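Mitomycin biosynthesis 6-O-methyltransferase (Streptomyces lavendulae, PDB 3GWZ) transfers the methyl group of S-adenosyl-L-methionine to the 6-hydroxyl of 6-demethylmitomycins A and B, forming the quinone methoxy group of mitomycins A and B. Local coordinates at residues L348-S353 with R362-R367; E263-G268 with A294-P299; E65-G70 with F110-L115. All blocks are in the same frame, centred on the assembly; numbering follows the deposited sequence. Where two conformers were deposited one is given.

Interaction 1 of 3, residues L348-S353 with R362-R367; sequences LRVERS and RIVEIR
R349 and R367 face each other as a hydrogen-bonded pair in the antiparallel β hairpin that ends the class I methyltransferase sheet, with 348-355 as its outermost strand. Their backbones exchange two bonds, R349 N to R367 O (2.9 Å) and R367 N to R349 O. The next such pair is distorted: E351 N reaches E365 O at 2.7 Å, R352 N makes a weak bond to the same oxygen, and E365 N returns to R352 O. Two residues opposite one define a classic β bulge, and the register moves by one between V350 and R352.

The bulge turns E351 toward the second strand, while R352 leaves on the face of E365 and R367 and its end bends in. Each forms a salt bridge. E351 is bent at chi2 (77°); R367 NE reaches its OE1 at 2.7 Å from the syn side, tilted out of the carboxylate plane, and OE1 lies close to the guanidinium plane. With its chain extended from CG to NE, R352 brings NE to E365 OE1 at 2.6 Å, nearly on the line of the C-O bond, while OE1 itself sits 32° out of the R352 guanidinium plane. R349 and R367 run the same way with nearly parallel guanidiniums, R349 CD over the rim of one R367 face and R349 NE 3.7 Å from R367 NH2; E351 would partly offset this like charge.

V350, V364 and I366 share one face with S353. V350 CG1 packs on V364 CG1 at 3.7 Å; at the strand's start L348 CB meets I366 CG2. S353 OG receives R362 NE at 3.3 Å, and R362 NH2 bonds weakly to S353 O.

Farther out, L343 of helix 336-344 covers L348, V350 and I366, and strand 302-308 bonds to 362-367. E336 OE1 holds S353 OG, and Y198 OH bonds E365 OE2, engaging both oxygens of this buried carboxylate.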
# COMPACT_ATOMS: atom_id res chain seq x y z
N LEU A 348 0.89 -14.08 -45.93
CA LEU A 348 -0.25 -14.06 -45.03
C LEU A 348 -1.32 -13.11 -45.55
O LEU A 348 -1.04 -12.26 -46.38
CB LEU A 348 0.18 -13.61 -43.63
CG LEU A 348 1.19 -14.51 -42.90
CD1 LEU A 348 1.67 -13.82 -41.63
CD2 LEU A 348 0.58 -15.88 -42.60
N ARG A 349 -2.53 -13.25 -45.04
CA ARG A 349 -3.58 -12.32 -45.43
C ARG A 349 -4.59 -12.09 -44.32
O ARG A 349 -4.83 -12.97 -43.49
CB ARG A 349 -4.27 -12.80 -46.71
CG ARG A 349 -5.15 -14.02 -46.54
CD ARG A 349 -5.76 -14.42 -47.88
NE ARG A 349 -6.62 -13.37 -48.42
CZ ARG A 349 -6.77 -13.12 -49.72
NH1 ARG A 349 -6.11 -13.84 -50.62
NH2 ARG A 349 -7.58 -12.15 -50.12
N VAL A 350 -5.18 -10.91 -44.32
CA VAL A 350 -6.12 -10.53 -43.28
C VAL A 350 -7.47 -11.19 -43.51
O VAL A 350 -8.05 -11.09 -44.59
CB VAL A 350 -6.32 -9.01 -43.23
CG1 VAL A 350 -7.35 -8.64 -42.16
CG2 VAL A 350 -4.99 -8.32 -42.96
N GLU A 351 -7.97 -11.87 -42.48
CA GLU A 351 -9.29 -12.47 -42.53
C GLU A 351 -10.32 -11.44 -42.07
O GLU A 351 -11.33 -11.21 -42.73
CB GLU A 351 -9.35 -13.71 -41.65
CG GLU A 351 -10.50 -14.65 -41.96
CD GLU A 351 -10.25 -15.49 -43.20
OE1 GLU A 351 -9.43 -15.07 -44.05
OE2 GLU A 351 -10.86 -16.58 -43.31
N ARG A 352 -10.05 -10.82 -40.93
CA ARG A 352 -10.90 -9.76 -40.43
C ARG A 352 -10.20 -9.01 -39.31
O ARG A 352 -9.17 -9.46 -38.80
CB ARG A 352 -12.24 -10.32 -39.94
CG ARG A 352 -12.12 -11.31 -38.81
CD ARG A 352 -13.41 -12.11 -38.65
NE ARG A 352 -13.22 -13.28 -37.80
CZ ARG A 352 -13.80 -13.46 -36.62
NH1 ARG A 352 -14.62 -12.53 -36.14
NH2 ARG A 352 -13.57 -14.56 -35.92
N SER A 353 -10.74 -7.86 -38.94
CA SER A 353 -10.21 -7.10 -37.82
C SER A 353 -11.33 -6.78 -36.86
O SER A 353 -12.42 -6.39 -37.27
CB SER A 353 -9.49 -5.83 -38.28
OG SER A 353 -10.41 -4.80 -38.61
N ARG A 362 -6.71 -2.92 -31.99
CA ARG A 362 -7.59 -3.83 -32.71
C ARG A 362 -6.97 -5.21 -32.78
O ARG A 362 -5.76 -5.36 -32.63
CB ARG A 362 -7.90 -3.31 -34.12
CG ARG A 362 -8.88 -2.13 -34.15
CD ARG A 362 -9.39 -1.82 -35.55
NE ARG A 362 -10.40 -2.78 -36.02
CZ ARG A 362 -11.69 -2.72 -35.71
NH1 ARG A 362 -12.15 -1.77 -34.90
NH2 ARG A 362 -12.54 -3.62 -36.19
N ILE A 363 -7.81 -6.22 -33.00
CA ILE A 363 -7.33 -7.57 -33.21
C ILE A 363 -7.43 -7.86 -34.70
O ILE A 363 -8.52 -7.86 -35.26
CB ILE A 363 -8.20 -8.61 -32.45
CG1 ILE A 363 -8.11 -8.38 -30.95
CG2 ILE A 363 -7.76 -10.04 -32.80
CD1 ILE A 363 -9.26 -9.00 -30.17
N VAL A 364 -6.29 -8.08 -35.35
CA VAL A 364 -6.32 -8.43 -36.76
C VAL A 364 -6.11 -9.93 -36.91
O VAL A 364 -5.03 -10.45 -36.64
CB VAL A 364 -5.26 -7.65 -37.55
CG1 VAL A 364 -5.39 -7.94 -39.05
CG2 VAL A 364 -5.41 -6.16 -37.30
N GLU A 365 -7.17 -10.63 -37.32
CA GLU A 365 -7.10 -12.08 -37.50
C GLU A 365 -6.58 -12.41 -38.89
O GLU A 365 -7.11 -11.93 -39.89
CB GLU A 365 -8.47 -12.73 -37.28
CG GLU A 365 -8.45 -14.24 -37.51
CD GLU A 365 -9.82 -14.87 -37.41
OE1 GLU A 365 -10.79 -14.26 -37.91
OE2 GLU A 365 -9.93 -15.98 -36.85
N ILE A 366 -5.56 -13.26 -38.93
CA ILE A 366 -4.78 -13.49 -40.14
C ILE A 366 -4.60 -14.99 -40.41
O ILE A 366 -4.46 -15.80 -39.49
CB ILE A 366 -3.39 -12.80 -40.00
CG1 ILE A 366 -3.57 -11.28 -39.95
CG2 ILE A 366 -2.45 -13.21 -41.12
CD1 ILE A 366 -2.54 -10.58 -39.08
N ARG A 367 -4.62 -15.37 -41.69
CA ARG A 367 -4.39 -16.77 -42.06
C ARG A 367 -3.36 -16.84 -43.17
O ARG A 367 -3.00 -15.82 -43.75
CB ARG A 367 -5.69 -17.43 -42.53
CG ARG A 367 -6.30 -16.77 -43.76
CD ARG A 367 -7.50 -17.56 -44.28
NE ARG A 367 -8.09 -16.94 -45.46
CZ ARG A 367 -7.72 -17.21 -46.71
NH1 ARG A 367 -6.77 -18.10 -46.95
NH2 ARG A 367 -8.31 -16.58 -47.73

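Interaction 2 of 3, residues E263-G268 with A294-P299; sequences ETIPDG and ATAMKP
A backbone hydrogen bond with one apolar contact beside it joins the loop before strand 271-275 to the C-terminal end of helix 283-296. G268 N donates to A296 O at 2.8 Å with an N-H...O angle of 163°. A296 is the last helical residue, and M297, a selenomethionine in this structure, leaves helical backbone angles, so the loop supplies a donor to a carbonyl at the helix end.

The A296 methyl points toward the loop and touches I265 CG2 (3.8 Å) and P266 O (3.6 Å). CG2 comes to it because that branch is anti to the backbone N of I265, whereas the end of the side chain leads away; I265 also touches I209 and I293. P266 O is also bonded to Y272 OH, and the Y272 side chain touches both I265 and A296.

At the outer margin, D267 OD1 stands 3.2 Å from A296 O, two acceptors without a bond between them. K298 runs its CD and CE past G268 O, and its NZ forms a salt bridge with D270. The end of the helix of a β-α-β crossover (271-275, 283-296, 302-308) is thus tied to the loop entering its first strand, within the Rossmann-like class I methyltransferase fold.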
# COMPACT_ATOMS: atom_id res chain seq x y z
N GLU A 263 14.58 -15.79 -34.75
CA GLU A 263 15.22 -17.08 -35.00
C GLU A 263 14.26 -18.23 -34.80
O GLU A 263 14.36 -19.26 -35.47
CB GLU A 263 16.43 -17.26 -34.08
CG GLU A 263 17.52 -16.21 -34.26
CD GLU A 263 17.94 -16.02 -35.72
OE1 GLU A 263 17.93 -17.00 -36.50
OE2 GLU A 263 18.29 -14.87 -36.09
N THR A 264 13.30 -18.06 -33.89
CA THR A 264 12.45 -19.17 -33.46
C THR A 264 10.98 -18.80 -33.30
O THR A 264 10.65 -17.81 -32.65
CB THR A 264 12.94 -19.73 -32.11
OG1 THR A 264 14.33 -20.07 -32.21
CG2 THR A 264 12.13 -20.95 -31.70
N ILE A 265 10.11 -19.61 -33.90
CA ILE A 265 8.68 -19.58 -33.60
C ILE A 265 8.22 -21.03 -33.49
O ILE A 265 8.38 -21.78 -34.45
CB ILE A 265 7.86 -18.92 -34.72
CG1 ILE A 265 8.30 -17.46 -34.94
CG2 ILE A 265 6.38 -18.97 -34.39
CD1 ILE A 265 7.89 -16.52 -33.83
N PRO A 266 7.67 -21.43 -32.33
CA PRO A 266 7.22 -22.81 -32.16
C PRO A 266 6.28 -23.23 -33.28
O PRO A 266 5.32 -22.52 -33.61
CB PRO A 266 6.46 -22.78 -30.84
CG PRO A 266 7.09 -21.65 -30.09
CD PRO A 266 7.48 -20.63 -31.12
N ASP A 267 6.54 -24.41 -33.85
CA ASP A 267 5.80 -24.87 -35.01
C ASP A 267 4.46 -25.53 -34.67
O ASP A 267 4.33 -26.22 -33.65
CB ASP A 267 6.69 -25.82 -35.82
CG ASP A 267 5.98 -26.39 -37.03
OD1 ASP A 267 5.71 -25.63 -37.98
OD2 ASP A 267 5.71 -27.61 -37.02
N GLY A 268 3.47 -25.30 -35.53
CA GLY A 268 2.23 -26.06 -35.50
C GLY A 268 1.20 -25.79 -34.42
O GLY A 268 0.45 -26.69 -34.06
N ALA A 294 4.62 -17.34 -40.43
CA ALA A 294 3.93 -18.01 -41.53
C ALA A 294 4.42 -19.46 -41.71
O ALA A 294 3.63 -20.37 -41.95
CB ALA A 294 4.09 -17.22 -42.83
N THR A 295 5.73 -19.65 -41.61
CA THR A 295 6.35 -20.96 -41.77
C THR A 295 5.87 -21.94 -40.71
O THR A 295 5.71 -23.14 -40.98
CB THR A 295 7.89 -20.85 -41.72
OG1 THR A 295 8.35 -20.10 -42.86
CG2 THR A 295 8.54 -22.22 -41.72
N ALA A 296 5.63 -21.43 -39.51
CA ALA A 296 5.26 -22.26 -38.37
C ALA A 296 3.77 -22.60 -38.38
O ALA A 296 3.33 -23.49 -37.64
CB ALA A 296 5.62 -21.56 -37.06
N MSE A 297 3.00 -21.89 -39.19
CA MSE A 297 1.55 -22.04 -39.16
C MSE A 297 1.05 -23.24 -39.95
O MSE A 297 1.58 -23.56 -41.02
CB MSE A 297 0.88 -20.76 -39.66
CG MSE A 297 1.02 -19.59 -38.69
SE MSE A 297 0.38 -17.91 -39.42
CE MSE A 297 -1.51 -18.33 -39.48
N LYS A 298 0.03 -23.90 -39.42
CA LYS A 298 -0.70 -24.91 -40.17
C LYS A 298 -1.73 -24.22 -41.05
O LYS A 298 -2.14 -23.09 -40.75
CB LYS A 298 -1.40 -25.89 -39.22
CG LYS A 298 -0.46 -26.63 -38.29
CD LYS A 298 -1.23 -27.56 -37.37
CE LYS A 298 -2.28 -26.82 -36.57
NZ LYS A 298 -2.81 -27.64 -35.45
N PRO A 299 -2.16 -24.88 -42.12
CA PRO A 299 -3.15 -24.27 -43.01
C PRO A 299 -4.36 -23.72 -42.24
O PRO A 299 -4.94 -22.71 -42.64
CB PRO A 299 -3.58 -25.43 -43.91
CG PRO A 299 -2.36 -26.30 -43.96
CD PRO A 299 -1.71 -26.20 -42.61

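Interaction 3 of 3, residues E65-G70 with F110-L115; sequences ELLQEG and FAQNAL
L67 and Q112 carry most of this contact between the loop after helix 32-61 and the residues leaving strand 109-111 in the dimerisation domain. L67 directs its side chain at the other segment and meets main chain: CD2 lies 3.6 Å from F110 O and CD1 3.9 Å from A111 C. The two methyls therefore rest against consecutive residues near the end of the strand.

Q112 approaches L67 from beside its backbone. Its CB is 3.8 Å from L67 O, and the bend at chi2 (79°) folds the amide back until one of its faces lies over L67 CB, with NE2 at 4.0 Å from that carbon. These are packing contacts; the amide's hydrogen bonds go from NE2 to P64 O, just before residues 65-70 in the same loop, and from S116 OG in helix 114-117 to OE1 or the reverse. With both ends secured, the amide's rotation is fixed.

A water makes the polar connection. It donates to L67 O at 3.0 Å and accepts from Q112 N at 2.8 Å, bridging two backbone groups whose residues are 5.7 Å apart at their CA atoms. Q68 adds a lesser touch, its CG against Q112 NE2; its own amide NE2 turns back to E65 O at 2.9 Å, arriving on a lone pair in the carbonyl plane.

F110, touched at its carbonyl oxygen, makes backbone hydrogen bonds with R72, and A111 with D102, placing strand 109-111 between 72-73 and 102-103 in a small antiparallel sheet. With helix 74-81, whose L77 lies against L67, this is consistent with the winged-helix dimerisation domain of the family. F101 touches both L67 and Q112, and N113 caps helix 114-117 through S116 N.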
# COMPACT_ATOMS: atom_id res chain seq x y z
N GLU A 65 2.93 8.34 -1.92
CA GLU A 65 2.85 7.25 -0.95
C GLU A 65 2.85 7.77 0.48
O GLU A 65 2.32 7.13 1.39
CB GLU A 65 3.99 6.26 -1.12
CG GLU A 65 4.02 5.56 -2.46
CD GLU A 65 4.91 6.25 -3.47
OE1 GLU A 65 6.03 5.74 -3.69
OE2 GLU A 65 4.50 7.28 -4.04
N LEU A 66 3.47 8.93 0.69
CA LEU A 66 3.61 9.51 2.02
C LEU A 66 2.37 10.31 2.44
O LEU A 66 2.29 10.78 3.58
CB LEU A 66 4.85 10.41 2.09
CG LEU A 66 6.19 9.69 1.96
CD1 LEU A 66 7.33 10.68 1.80
CD2 LEU A 66 6.44 8.78 3.16
N LEU A 67 1.41 10.44 1.54
CA LEU A 67 0.23 11.24 1.83
C LEU A 67 -1.03 10.41 1.97
O LEU A 67 -2.14 10.93 1.87
CB LEU A 67 0.04 12.31 0.74
CG LEU A 67 1.06 13.45 0.75
CD1 LEU A 67 0.85 14.39 -0.44
CD2 LEU A 67 0.98 14.23 2.06
N GLN A 68 -0.87 9.10 2.20
CA GLN A 68 -2.04 8.21 2.25
C GLN A 68 -2.74 8.21 3.61
O GLN A 68 -3.83 7.66 3.75
CB GLN A 68 -1.65 6.77 1.88
CG GLN A 68 -0.85 6.65 0.59
CD GLN A 68 -0.50 5.21 0.28
OE1 GLN A 68 -1.34 4.46 -0.22
NE2 GLN A 68 0.74 4.81 0.58
N GLU A 69 -2.10 8.81 4.60
CA GLU A 69 -2.68 8.86 5.94
C GLU A 69 -2.84 10.31 6.41
O GLU A 69 -2.42 10.66 7.52
CB GLU A 69 -1.82 8.06 6.92
CG GLU A 69 -1.79 6.56 6.63
CD GLU A 69 -0.80 5.80 7.50
OE1 GLU A 69 -0.26 6.38 8.46
OE2 GLU A 69 -0.56 4.60 7.21
N GLY A 70 -3.45 11.13 5.57
CA GLY A 70 -3.70 12.52 5.90
C GLY A 70 -2.61 13.47 5.42
O GLY A 70 -1.58 13.02 4.92
N PHE A 110 0.24 19.83 2.91
CA PHE A 110 -0.18 19.39 1.60
C PHE A 110 -0.93 18.07 1.73
O PHE A 110 -0.69 17.32 2.67
CB PHE A 110 1.03 19.23 0.67
CG PHE A 110 1.69 20.53 0.34
CD1 PHE A 110 1.33 21.22 -0.80
CD2 PHE A 110 2.63 21.08 1.19
CE1 PHE A 110 1.94 22.44 -1.11
CE2 PHE A 110 3.23 22.28 0.89
CZ PHE A 110 2.88 22.96 -0.26
N ALA A 111 -1.84 17.80 0.80
CA ALA A 111 -2.68 16.60 0.87
C ALA A 111 -2.80 15.89 -0.46
O ALA A 111 -2.62 16.49 -1.52
CB ALA A 111 -4.07 16.95 1.39
N GLN A 112 -3.11 14.60 -0.41
CA GLN A 112 -3.47 13.84 -1.59
C GLN A 112 -4.70 14.45 -2.22
O GLN A 112 -5.59 14.90 -1.50
CB GLN A 112 -3.80 12.41 -1.20
CG GLN A 112 -3.61 11.39 -2.30
CD GLN A 112 -2.16 11.02 -2.46
OE1 GLN A 112 -1.39 11.73 -3.10
NE2 GLN A 112 -1.77 9.91 -1.84
N ASN A 113 -4.77 14.45 -3.54
CA ASN A 113 -6.04 14.69 -4.24
C ASN A 113 -6.26 13.67 -5.35
O ASN A 113 -5.48 12.73 -5.48
CB ASN A 113 -6.17 16.13 -4.76
CG ASN A 113 -5.17 16.47 -5.86
OD1 ASN A 113 -4.39 15.63 -6.32
ND2 ASN A 113 -5.20 17.72 -6.29
N ALA A 114 -7.32 13.86 -6.13
CA ALA A 114 -7.70 12.91 -7.18
C ALA A 114 -6.57 12.67 -8.17
O ALA A 114 -6.32 11.54 -8.59
CB ALA A 114 -8.95 13.41 -7.91
N LEU A 115 -5.89 13.74 -8.56
CA LEU A 115 -4.80 13.61 -9.52
C LEU A 115 -3.56 12.97 -8.90
O LEU A 115 -2.97 12.08 -9.51
CB LEU A 115 -4.44 14.96 -10.16
CG LEU A 115 -5.53 15.58 -11.03
CD1 LEU A 115 -4.93 16.71 -11.86
CD2 LEU A 115 -6.18 14.54 -11.94
O HOH W 1 -3.39 13.65 2.25

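How the interactions relate
Interactions 1 and 2 adjoin in the methyltransferase domain, their centres about 16 Å apart. L348 CD2 packs on A294 CB and on the selenium of M297, each at 3.8 Å, so the end of helix 283-296 meets the hairpin of 348-353 and 362-367. Neither segment pair touches the cofactor: the side chain of I265 lies about 4 Å from that of cofactor-binding F261 and about 8 Å from the bound S-adenosylhomocysteine, that of I363 about 12 Å from it. R362 is about 8 Å from substrate-binding N308, side chain to side chain. Interaction 3 belongs to the dimerisation domain, its centre about 46 Å from that of interaction 1 and 51 Å from that of interaction 2.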